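Local coordinates for protein exotoxin type A precursor (allele 1) (Streptococcus pyogenes phage T12, PDB 1FNU) that acts as a secreted, phage-encoded superantigen toxin, the scarlet fever toxin, probably by cross-linking MHC class II molecules and T-cell receptors as relatives in its family do, at residues Ile133-Lys138 with Leu207-Ser212; Val118-Ile123 with Gln213-Leu218; Thr60-Gln65 with Lys202-Leu207. All blocks are in the same frame, centred on the assembly; numbering follows the deposited sequence.

Contact 1 of 3, residues Ile133-Lys138 with Leu207-Ser212. Unlike the reference sequence in segment 207-212: Asn209 (reference Ser), Lys210 (reference Asn).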
loop_
_atom_site.group_PDB
_atom_site.type_symbol
_atom_site.label_atom_id
_atom_site.label_comp_id
_atom_site.label_asym_id
_atom_site.label_seq_id
_atom_site.Cartn_x
_atom_site.Cartn_y
_atom_site.Cartn_z
ATOM N N ILE A 133 23.661 -26.331 15.911
ATOM C CA ILE A 133 22.700 -26.066 14.836
ATOM C C ILE A 133 23.367 -26.926 13.736
ATOM O O ILE A 133 24.474 -27.456 13.934
ATOM C CB ILE A 133 22.572 -24.565 14.423
ATOM C CG1 ILE A 133 23.904 -23.998 13.974
ATOM C CG2 ILE A 133 22.088 -23.756 15.592
ATOM C CD1 ILE A 133 23.771 -22.667 13.270
ATOM N N GLU A 134 22.687 -27.079 12.607
ATOM C CA GLU A 134 23.155 -27.924 11.504
ATOM C C GLU A 134 22.728 -27.344 10.198
ATOM O O GLU A 134 21.643 -26.806 10.124
ATOM C CB GLU A 134 22.443 -29.258 11.475
ATOM C CG GLU A 134 22.687 -30.261 12.490
ATOM C CD GLU A 134 21.939 -31.525 12.058
ATOM O OE1 GLU A 134 20.687 -31.529 12.077
ATOM O OE2 GLU A 134 22.603 -32.502 11.627
ATOM N N THR A 135 23.549 -27.547 9.173
ATOM C CA THR A 135 23.235 -27.129 7.811
ATOM C C THR A 135 23.702 -28.210 6.829
ATOM O O THR A 135 24.657 -28.937 7.113
ATOM C CB THR A 135 23.911 -25.805 7.423
ATOM O OG1 THR A 135 23.607 -25.524 6.068
ATOM C CG2 THR A 135 25.447 -25.856 7.561
ATOM N N ASN A 136 23.020 -28.301 5.689
ATOM C CA ASN A 136 23.331 -29.249 4.622
ATOM C C ASN A 136 24.181 -28.567 3.549
ATOM O O ASN A 136 24.584 -29.213 2.590
ATOM C CB ASN A 136 22.051 -29.770 3.945
ATOM C CG ASN A 136 21.061 -30.440 4.925
ATOM O OD1 ASN A 136 21.444 -31.227 5.784
ATOM N ND2 ASN A 136 19.777 -30.145 4.765
ATOM N N LYS A 137 24.473 -27.286 3.719
ATOM C CA LYS A 137 25.269 -26.525 2.756
ATOM C C LYS A 137 26.730 -26.241 3.097
ATOM O O LYS A 137 27.091 -25.907 4.239
ATOM C CB LYS A 137 24.605 -25.160 2.474
ATOM C CG LYS A 137 23.172 -25.222 1.922
ATOM C CD LYS A 137 22.604 -23.775 1.675
ATOM C CE LYS A 137 21.136 -23.806 1.298
ATOM N NZ LYS A 137 20.281 -24.169 2.480
ATOM N N LYS A 138 27.576 -26.333 2.071
ATOM C CA LYS A 138 29.001 -26.051 2.203
ATOM C C LYS A 138 29.161 -24.552 2.473
ATOM O O LYS A 138 29.895 -24.140 3.382
ATOM C CB LYS A 138 29.729 -26.443 0.914
ATOM C CG LYS A 138 29.657 -27.998 0.612
ATOM C CD LYS A 138 30.202 -28.350 -0.808
ATOM C CE LYS A 138 30.181 -29.839 -1.202
ATOM N NZ LYS A 138 30.939 -29.870 -2.526
ATOM N N LEU A 207 28.955 -17.945 4.221
ATOM C CA LEU A 207 30.264 -18.364 4.663
ATOM C C LEU A 207 30.423 -19.817 4.674
ATOM O O LEU A 207 29.479 -20.550 4.547
ATOM C CB LEU A 207 30.612 -17.771 5.992
ATOM C CG LEU A 207 29.340 -17.753 6.803
ATOM C CD1 LEU A 207 29.135 -19.108 7.259
ATOM C CD2 LEU A 207 29.472 -16.811 7.925
ATOM N N ASP A 208 31.667 -20.232 4.811
ATOM C CA ASP A 208 31.994 -21.649 4.778
ATOM C C ASP A 208 31.550 -22.290 6.109
ATOM O O ASP A 208 32.075 -21.950 7.171
ATOM C CB ASP A 208 33.496 -21.640 4.552
ATOM C CG ASP A 208 34.165 -23.013 4.633
ATOM O OD1 ASP A 208 33.465 -23.999 4.966
ATOM O OD2 ASP A 208 35.425 -23.005 4.338
ATOM N N ASN A 209 30.606 -23.206 6.094
ATOM C CA ASN A 209 30.228 -23.727 7.383
ATOM C C ASN A 209 31.200 -24.630 8.115
ATOM O O ASN A 209 30.987 -24.876 9.300
ATOM C CB ASN A 209 28.903 -24.440 7.302
ATOM C CG ASN A 209 28.906 -25.465 6.293
ATOM O OD1 ASN A 209 29.629 -25.352 5.354
ATOM N ND2 ASN A 209 28.072 -26.474 6.432
ATOM N N LYS A 210 32.258 -25.109 7.451
ATOM C CA LYS A 210 33.201 -25.996 8.121
ATOM C C LYS A 210 34.093 -25.116 8.950
ATOM O O LYS A 210 34.489 -25.496 10.038
ATOM C CB LYS A 210 34.112 -26.762 7.116
ATOM C CG LYS A 210 34.859 -28.016 7.727
ATOM C CD LYS A 210 33.825 -29.110 8.013
ATOM C CE LYS A 210 33.079 -29.532 6.680
ATOM N NZ LYS A 210 31.762 -30.357 6.743
ATOM N N THR A 211 34.414 -23.936 8.458
ATOM C CA THR A 211 35.326 -23.078 9.216
ATOM C C THR A 211 34.857 -21.745 9.788
ATOM O O THR A 211 35.679 -20.847 10.049
ATOM C CB THR A 211 36.574 -22.772 8.404
ATOM O OG1 THR A 211 36.245 -21.870 7.330
ATOM C CG2 THR A 211 37.163 -24.078 7.873
ATOM N N SER A 212 33.568 -21.606 10.038
ATOM C CA SER A 212 33.090 -20.347 10.602
ATOM C C SER A 212 32.555 -20.615 12.022
ATOM O O SER A 212 31.962 -21.641 12.281
ATOM C CB SER A 212 31.993 -19.780 9.688
ATOM O OG SER A 212 32.483 -19.440 8.409
#
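Leu207 and Asp208 approach Lys138 mainly by backbone: Lys138 O comes up to the end of strand 206-208 and lies 3.5 Å from Asp208 CA, a CA-H...O contact. The same oxygen takes Asn209 N in a hydrogen bond of 3.0 Å and 163°, although the exact place of Lys138 O is uncertain. With CG anti to the backbone N (chi1 173°), Asp208 receives Lys210 N on OD1 at 3.0 Å from above the carboxylate plane, closing an Asx turn. Asn209 turns inward, CG between its own N and carbonyl carbon (chi1 55°). Its CB packs at 3.7 Å on Thr135 CG2, and the two side chains cross obliquely. The amide is probably modelled turned over and sits too close to the carbonyls of Lys137 and Lys138, so any bond it makes there is left open. Further along, Ser212 OG donates to Asp208 O at 2.8 Å from above the carbonyl plane, tying the end of the turn to its start. On the facing segment Thr135 OG1 accepts from Lys137 N at 3.1 Å, an ST turn at the corner where the chain leaves strand 126-135. Both segments belong to the beta-grasp domain, where strand 206-208 pairs antiparallel with strand 139-141 just after this corner. Glu144 of helix 142-157 binds both Thr135 OG1 and Lys137 NZ, while Lys138 NZ goes to Gly108 O. The chemistry implies two turns, each stiffened by its own side chains, joined through backbone polarity and a small apolar touch, while both these ammonium groups find partners elsewhere in the chain.

Contact 2 of 3, residues Val118-Ile123 with Gln213-Leu218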
loop_
_atom_site.group_PDB
_atom_site.type_symbol
_atom_site.label_atom_id
_atom_site.label_comp_id
_atom_site.label_asym_id
_atom_site.label_seq_id
_atom_site.Cartn_x
_atom_site.Cartn_y
_atom_site.Cartn_z
ATOM N N VAL A 118 28.824 -25.853 16.594
ATOM C CA VAL A 118 28.609 -25.563 18.007
ATOM C C VAL A 118 28.420 -24.062 18.229
ATOM O O VAL A 118 29.204 -23.241 17.732
ATOM C CB VAL A 118 29.776 -26.146 18.836
ATOM C CG1 VAL A 118 30.021 -25.334 20.085
ATOM C CG2 VAL A 118 29.436 -27.615 19.155
ATOM N N VAL A 119 27.338 -23.701 18.936
ATOM C CA VAL A 119 27.034 -22.291 19.177
ATOM C C VAL A 119 27.337 -21.902 20.603
ATOM O O VAL A 119 26.749 -22.440 21.518
ATOM C CB VAL A 119 25.524 -21.979 18.831
ATOM C CG1 VAL A 119 25.191 -20.544 19.154
ATOM C CG2 VAL A 119 25.245 -22.275 17.349
ATOM N N LYS A 120 28.254 -20.956 20.766
ATOM C CA LYS A 120 28.679 -20.473 22.063
ATOM C C LYS A 120 27.855 -19.336 22.592
ATOM O O LYS A 120 27.947 -18.234 22.078
ATOM C CB LYS A 120 30.133 -20.026 22.019
ATOM C CG LYS A 120 31.170 -21.185 22.161
ATOM C CD LYS A 120 32.601 -20.609 22.103
ATOM C CE LYS A 120 33.632 -21.584 21.493
ATOM N NZ LYS A 120 34.759 -20.792 20.797
ATOM N N VAL A 121 27.085 -19.593 23.646
ATOM C CA VAL A 121 26.288 -18.538 24.225
ATOM C C VAL A 121 26.812 -18.027 25.565
ATOM O O VAL A 121 27.084 -18.817 26.476
ATOM C CB VAL A 121 24.818 -18.991 24.445
ATOM C CG1 VAL A 121 23.998 -17.813 24.989
ATOM C CG2 VAL A 121 24.189 -19.506 23.135
ATOM N N SER A 122 26.962 -16.698 25.667
ATOM C CA SER A 122 27.355 -16.014 26.905
ATOM C C SER A 122 26.133 -15.236 27.336
ATOM O O SER A 122 25.385 -14.761 26.493
ATOM C CB SER A 122 28.448 -14.974 26.701
ATOM O OG SER A 122 29.628 -15.583 26.257
ATOM N N ILE A 123 25.923 -15.101 28.642
ATOM C CA ILE A 123 24.788 -14.318 29.169
ATOM C C ILE A 123 25.384 -13.525 30.303
ATOM O O ILE A 123 25.890 -14.095 31.246
ATOM C CB ILE A 123 23.715 -15.154 29.815
ATOM C CG1 ILE A 123 23.255 -16.246 28.881
ATOM C CG2 ILE A 123 22.570 -14.244 30.245
ATOM C CD1 ILE A 123 22.240 -17.056 29.492
ATOM N N GLN A 213 32.800 -19.709 12.955
ATOM C CA GLN A 213 32.277 -19.899 14.325
ATOM C C GLN A 213 31.109 -18.935 14.721
ATOM O O GLN A 213 31.104 -17.748 14.341
ATOM C CB GLN A 213 33.412 -19.745 15.315
ATOM C CG GLN A 213 34.063 -21.035 15.640
ATOM C CD GLN A 213 35.396 -20.782 16.320
ATOM O OE1 GLN A 213 36.484 -21.084 15.757
ATOM N NE2 GLN A 213 35.340 -20.174 17.521
ATOM N N ILE A 214 30.152 -19.465 15.490
ATOM C CA ILE A 214 29.002 -18.657 15.913
ATOM C C ILE A 214 29.108 -18.443 17.390
ATOM O O ILE A 214 29.306 -19.380 18.152
ATOM C CB ILE A 214 27.684 -19.366 15.678
ATOM C CG1 ILE A 214 27.556 -19.803 14.198
ATOM C CG2 ILE A 214 26.577 -18.424 16.081
ATOM C CD1 ILE A 214 26.395 -20.843 13.915
ATOM N N GLU A 215 28.972 -17.200 17.778
ATOM C CA GLU A 215 29.026 -16.773 19.155
ATOM C C GLU A 215 27.831 -15.870 19.476
ATOM O O GLU A 215 27.548 -14.898 18.751
ATOM C CB GLU A 215 30.309 -15.988 19.358
ATOM C CG GLU A 215 31.448 -16.871 19.854
ATOM C CD GLU A 215 32.729 -16.147 19.815
ATOM O OE1 GLU A 215 32.722 -14.907 19.981
ATOM O OE2 GLU A 215 33.766 -16.832 19.627
ATOM N N VAL A 216 27.141 -16.205 20.562
ATOM C CA VAL A 216 25.998 -15.428 21.012
ATOM C C VAL A 216 26.181 -14.717 22.361
ATOM O O VAL A 216 26.447 -15.392 23.360
ATOM C CB VAL A 216 24.756 -16.318 21.130
ATOM C CG1 VAL A 216 23.665 -15.543 21.785
ATOM C CG2 VAL A 216 24.299 -16.762 19.763
ATOM N N TYR A 217 25.944 -13.383 22.384
ATOM C CA TYR A 217 26.046 -12.521 23.607
ATOM C C TYR A 217 24.734 -11.851 24.076
ATOM O O TYR A 217 24.214 -10.945 23.406
ATOM C CB TYR A 217 27.070 -11.415 23.395
ATOM C CG TYR A 217 28.448 -11.928 23.105
ATOM C CD1 TYR A 217 28.842 -12.242 21.785
ATOM C CD2 TYR A 217 29.348 -12.195 24.156
ATOM C CE1 TYR A 217 30.098 -12.814 21.529
ATOM C CE2 TYR A 217 30.598 -12.768 23.911
ATOM C CZ TYR A 217 30.960 -13.082 22.596
ATOM O OH TYR A 217 32.138 -13.760 22.352
ATOM N N LEU A 218 24.246 -12.232 25.242
ATOM C CA LEU A 218 22.991 -11.703 25.782
ATOM C C LEU A 218 23.157 -11.053 27.162
ATOM O O LEU A 218 24.046 -11.460 27.949
ATOM C CB LEU A 218 21.990 -12.841 25.945
ATOM C CG LEU A 218 21.653 -13.776 24.796
ATOM C CD1 LEU A 218 20.813 -14.961 25.351
ATOM C CD2 LEU A 218 20.863 -12.999 23.673
HETATM O O HOH W 1 31.245 -22.164 16.450
#
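Val216 O is gripped twice by the neighbouring strand: Ser122 N donates to it at 2.7 Å, nearly along the C=O axis, and Val121 CA adds a CA-H...O contact at 3.3 Å. The same residue's N gives an equally short, straight bond to Lys120 O (2.7 Å, 173°). Lys120 N to Ile214 O and Leu218 N to Ser122 O extend the parallel pairing in both directions. At the Val118 end a water carries it on, donating to Val118 O at 2.6 Å and accepting from Ile214 N. One face is apolar. Val119 CG2 meets Ile214 CD1 at 3.9 Å, and Val121 CG2 lies 3.8 Å from Val216 CB, these two valines side by side and pointing the same way. Val149 of helix 142-157 packs on Val119 and Val216 here. The other face is polar: Tyr217 OH donates to Glu215 OE1 at 2.7 Å from above the carboxylate plane, which ties the phenol to its own strand, while Ser122 CB and OG lie against the CD2 and CE2 side of the ring. Tyr171 meets that ring from the next strand. Lys120 NZ, 4.2 Å from Glu215 OE2, falls beyond a salt bridge but would still favour the carboxylate charge. Two parallel strands with a helix across their apolar face fit the beta-grasp domain, whose mixed sheet packs one face on a helix.

Contact 3 of 3, residues Thr60-Gln65 with Lys202-Leu207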
loop_
_atom_site.group_PDB
_atom_site.type_symbol
_atom_site.label_atom_id
_atom_site.label_comp_id
_atom_site.label_asym_id
_atom_site.label_seq_id
_atom_site.Cartn_x
_atom_site.Cartn_y
_atom_site.Cartn_z
ATOM N N THR A 60 12.857 -12.243 -3.244
ATOM C CA THR A 60 14.044 -11.919 -2.453
ATOM C C THR A 60 14.764 -10.703 -2.972
ATOM O O THR A 60 14.999 -10.567 -4.208
ATOM C CB THR A 60 15.094 -13.023 -2.344
ATOM O OG1 THR A 60 16.188 -12.485 -1.613
ATOM C CG2 THR A 60 15.600 -13.527 -3.784
ATOM N N GLU A 61 15.112 -9.805 -2.035
ATOM C CA GLU A 61 15.799 -8.601 -2.361
ATOM C C GLU A 61 17.215 -8.805 -1.971
ATOM O O GLU A 61 17.487 -9.011 -0.817
ATOM C CB GLU A 61 15.258 -7.364 -1.601
ATOM C CG GLU A 61 14.019 -6.773 -2.220
ATOM C CD GLU A 61 13.501 -5.585 -1.378
ATOM O OE1 GLU A 61 14.352 -4.620 -1.152
ATOM O OE2 GLU A 61 12.269 -5.702 -0.997
ATOM N N LEU A 62 18.106 -8.652 -2.952
ATOM C CA LEU A 62 19.527 -8.808 -2.747
ATOM C C LEU A 62 20.212 -7.442 -2.596
ATOM O O LEU A 62 19.597 -6.406 -2.535
ATOM C CB LEU A 62 20.103 -9.654 -3.904
ATOM C CG LEU A 62 19.441 -11.049 -3.785
ATOM C CD1 LEU A 62 19.231 -11.702 -5.130
ATOM C CD2 LEU A 62 20.281 -11.946 -2.820
ATOM N N LYS A 63 21.521 -7.473 -2.512
ATOM C CA LYS A 63 22.303 -6.301 -2.295
ATOM C C LYS A 63 22.098 -5.170 -3.234
ATOM O O LYS A 63 21.916 -4.040 -2.826
ATOM C CB LYS A 63 23.774 -6.679 -2.287
ATOM C CG LYS A 63 24.659 -5.499 -2.021
ATOM C CD LYS A 63 26.119 -5.949 -2.032
ATOM C CE LYS A 63 26.949 -4.738 -2.188
ATOM N NZ LYS A 63 28.198 -4.986 -1.338
ATOM N N ASN A 64 22.105 -5.522 -4.496
ATOM C CA ASN A 64 21.989 -4.599 -5.611
ATOM C C ASN A 64 21.769 -5.332 -6.919
ATOM O O ASN A 64 21.626 -6.548 -6.946
ATOM C CB ASN A 64 23.247 -3.756 -5.769
ATOM C CG ASN A 64 24.531 -4.587 -5.834
ATOM O OD1 ASN A 64 24.568 -5.683 -6.418
ATOM N ND2 ASN A 64 25.598 -4.050 -5.266
ATOM N N GLN A 65 21.698 -4.537 -7.994
ATOM C CA GLN A 65 21.468 -5.040 -9.323
ATOM C C GLN A 65 22.470 -6.116 -9.709
ATOM O O GLN A 65 22.076 -7.130 -10.219
ATOM C CB GLN A 65 21.507 -3.906 -10.342
ATOM C CG GLN A 65 21.839 -4.365 -11.792
ATOM C CD GLN A 65 22.112 -3.157 -12.608
ATOM O OE1 GLN A 65 22.822 -2.225 -12.168
ATOM N NE2 GLN A 65 21.536 -3.122 -13.789
ATOM N N LYS A 202 19.965 -8.566 3.715
ATOM C CA LYS A 202 19.990 -8.129 2.339
ATOM C C LYS A 202 21.318 -8.376 1.599
ATOM O O LYS A 202 21.299 -8.630 0.381
ATOM C CB LYS A 202 19.653 -6.620 2.268
ATOM C CG LYS A 202 19.069 -6.145 0.945
ATOM C CD LYS A 202 18.643 -4.652 1.016
ATOM C CE LYS A 202 19.535 -3.720 0.132
ATOM N NZ LYS A 202 19.245 -3.704 -1.307
ATOM N N ASP A 203 22.450 -8.321 2.303
ATOM C CA ASP A 203 23.718 -8.434 1.577
ATOM C C ASP A 203 24.029 -9.879 1.258
ATOM O O ASP A 203 25.054 -10.153 0.705
ATOM C CB ASP A 203 24.897 -7.770 2.310
ATOM C CG ASP A 203 25.247 -8.436 3.657
ATOM O OD1 ASP A 203 24.887 -9.625 3.936
ATOM O OD2 ASP A 203 25.942 -7.733 4.462
ATOM N N ASN A 204 23.108 -10.769 1.627
ATOM C CA ASN A 204 23.214 -12.194 1.322
ATOM C C ASN A 204 24.499 -12.812 1.801
ATOM O O ASN A 204 24.966 -13.763 1.204
ATOM C CB ASN A 204 23.097 -12.344 -0.185
ATOM C CG ASN A 204 22.658 -13.706 -0.619
ATOM O OD1 ASN A 204 21.710 -14.307 -0.087
ATOM N ND2 ASN A 204 23.315 -14.186 -1.675
ATOM N N GLU A 205 25.064 -12.274 2.881
ATOM C CA GLU A 205 26.319 -12.784 3.446
ATOM C C GLU A 205 26.323 -14.325 3.575
ATOM O O GLU A 205 25.417 -14.938 4.130
ATOM C CB GLU A 205 26.587 -12.087 4.793
ATOM C CG GLU A 205 27.814 -12.515 5.528
ATOM C CD GLU A 205 29.153 -12.154 4.835
ATOM O OE1 GLU A 205 29.383 -12.586 3.643
ATOM O OE2 GLU A 205 29.991 -11.448 5.505
ATOM N N THR A 206 27.398 -14.930 3.047
ATOM C CA THR A 206 27.535 -16.371 2.989
ATOM C C THR A 206 28.912 -16.836 3.518
ATOM O O THR A 206 29.926 -16.199 3.297
ATOM C CB THR A 206 27.342 -16.819 1.465
ATOM O OG1 THR A 206 26.032 -16.401 0.986
ATOM C CG2 THR A 206 27.420 -18.338 1.294
ATOM N N LEU A 207 28.955 -17.945 4.221
ATOM C CA LEU A 207 30.264 -18.364 4.663
ATOM C C LEU A 207 30.423 -19.817 4.674
ATOM O O LEU A 207 29.479 -20.550 4.547
ATOM C CB LEU A 207 30.612 -17.771 5.992
ATOM C CG LEU A 207 29.340 -17.753 6.803
ATOM C CD1 LEU A 207 29.135 -19.108 7.259
ATOM C CD2 LEU A 207 29.472 -16.811 7.925
#
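Lys202 reaches Leu62 and Lys63, just past the end of strand 57-61, and puts its ammonium group between their two successive carbonyls. NZ donates to Leu62 O at 3.0 Å, only 20° from that carbonyl plane, and to Lys63 O at 3.1 Å from well above the plane of the second. The chain arrives there by bending at both outer torsions: after an extended start, chi3 (112°) swings CE and chi4 (79°) turns NZ back toward the loop. Its aliphatic part follows the backbone on the way, CG lying 3.5 Å from Leu62 O and slightly farther from Glu61 O. Beside this grip is the other close-packed spot. Leu62 CD2 sits against the flat amide of Asn204, 3.7 Å from CG and 3.9 Å from each of OD1 and ND2, the two side chains running side by side. The amide is held in place, since Asn204 OD1 accepts from Val103 N, and Met67 of helix 65-72 touches both Leu62 and Asn204. The contact thereby joins the OB-fold domain, at the turn from strand 57-61 into helix 65-72, to the loop that leads into strand 206-208 of the beta-grasp domain. Asn64 is the N-cap of that helix, its OD1 taking Met67 N. Toward solvent the fit is slack: Lys63 and Asp203 meet mainly by backbone and CB, with Lys63 CB 4.2 Å from Asp203 CA, and Lys63 NZ stays 6.8 Å from Asp203 OD2. Asp203 turns OD1 to Glu205 N at 2.9 Å, an Asx turn within its own loop. Past Asn64 the surface faces a second subunit, where Gln65 packs on Pro190 of that neighbouring chain.

How the contacts relate
From the N terminus, residues 60-65 of the OB-fold domain come first and wait for residues 202-207, so contact 3 closes the longest loop, with 136 residues between its segments. Strands 110-123 and 126-135 then follow each other and open contacts 2 and 1. The chain returns through 202-207, which completes contact 3, and 207-212, which completes contact 1, with Leu207 in both ranges; strand 212-219 then completes contact 2. Contact 1 is therefore nested inside contact 2, and contact 3 crosses both. Contacts 1 and 2 touch by side-chain packing across strand 110-123 of the beta-grasp sheet, Ile133 CD1 to Ile214 CD1 at 3.3 Å; contact 3 links that domain to the OB fold.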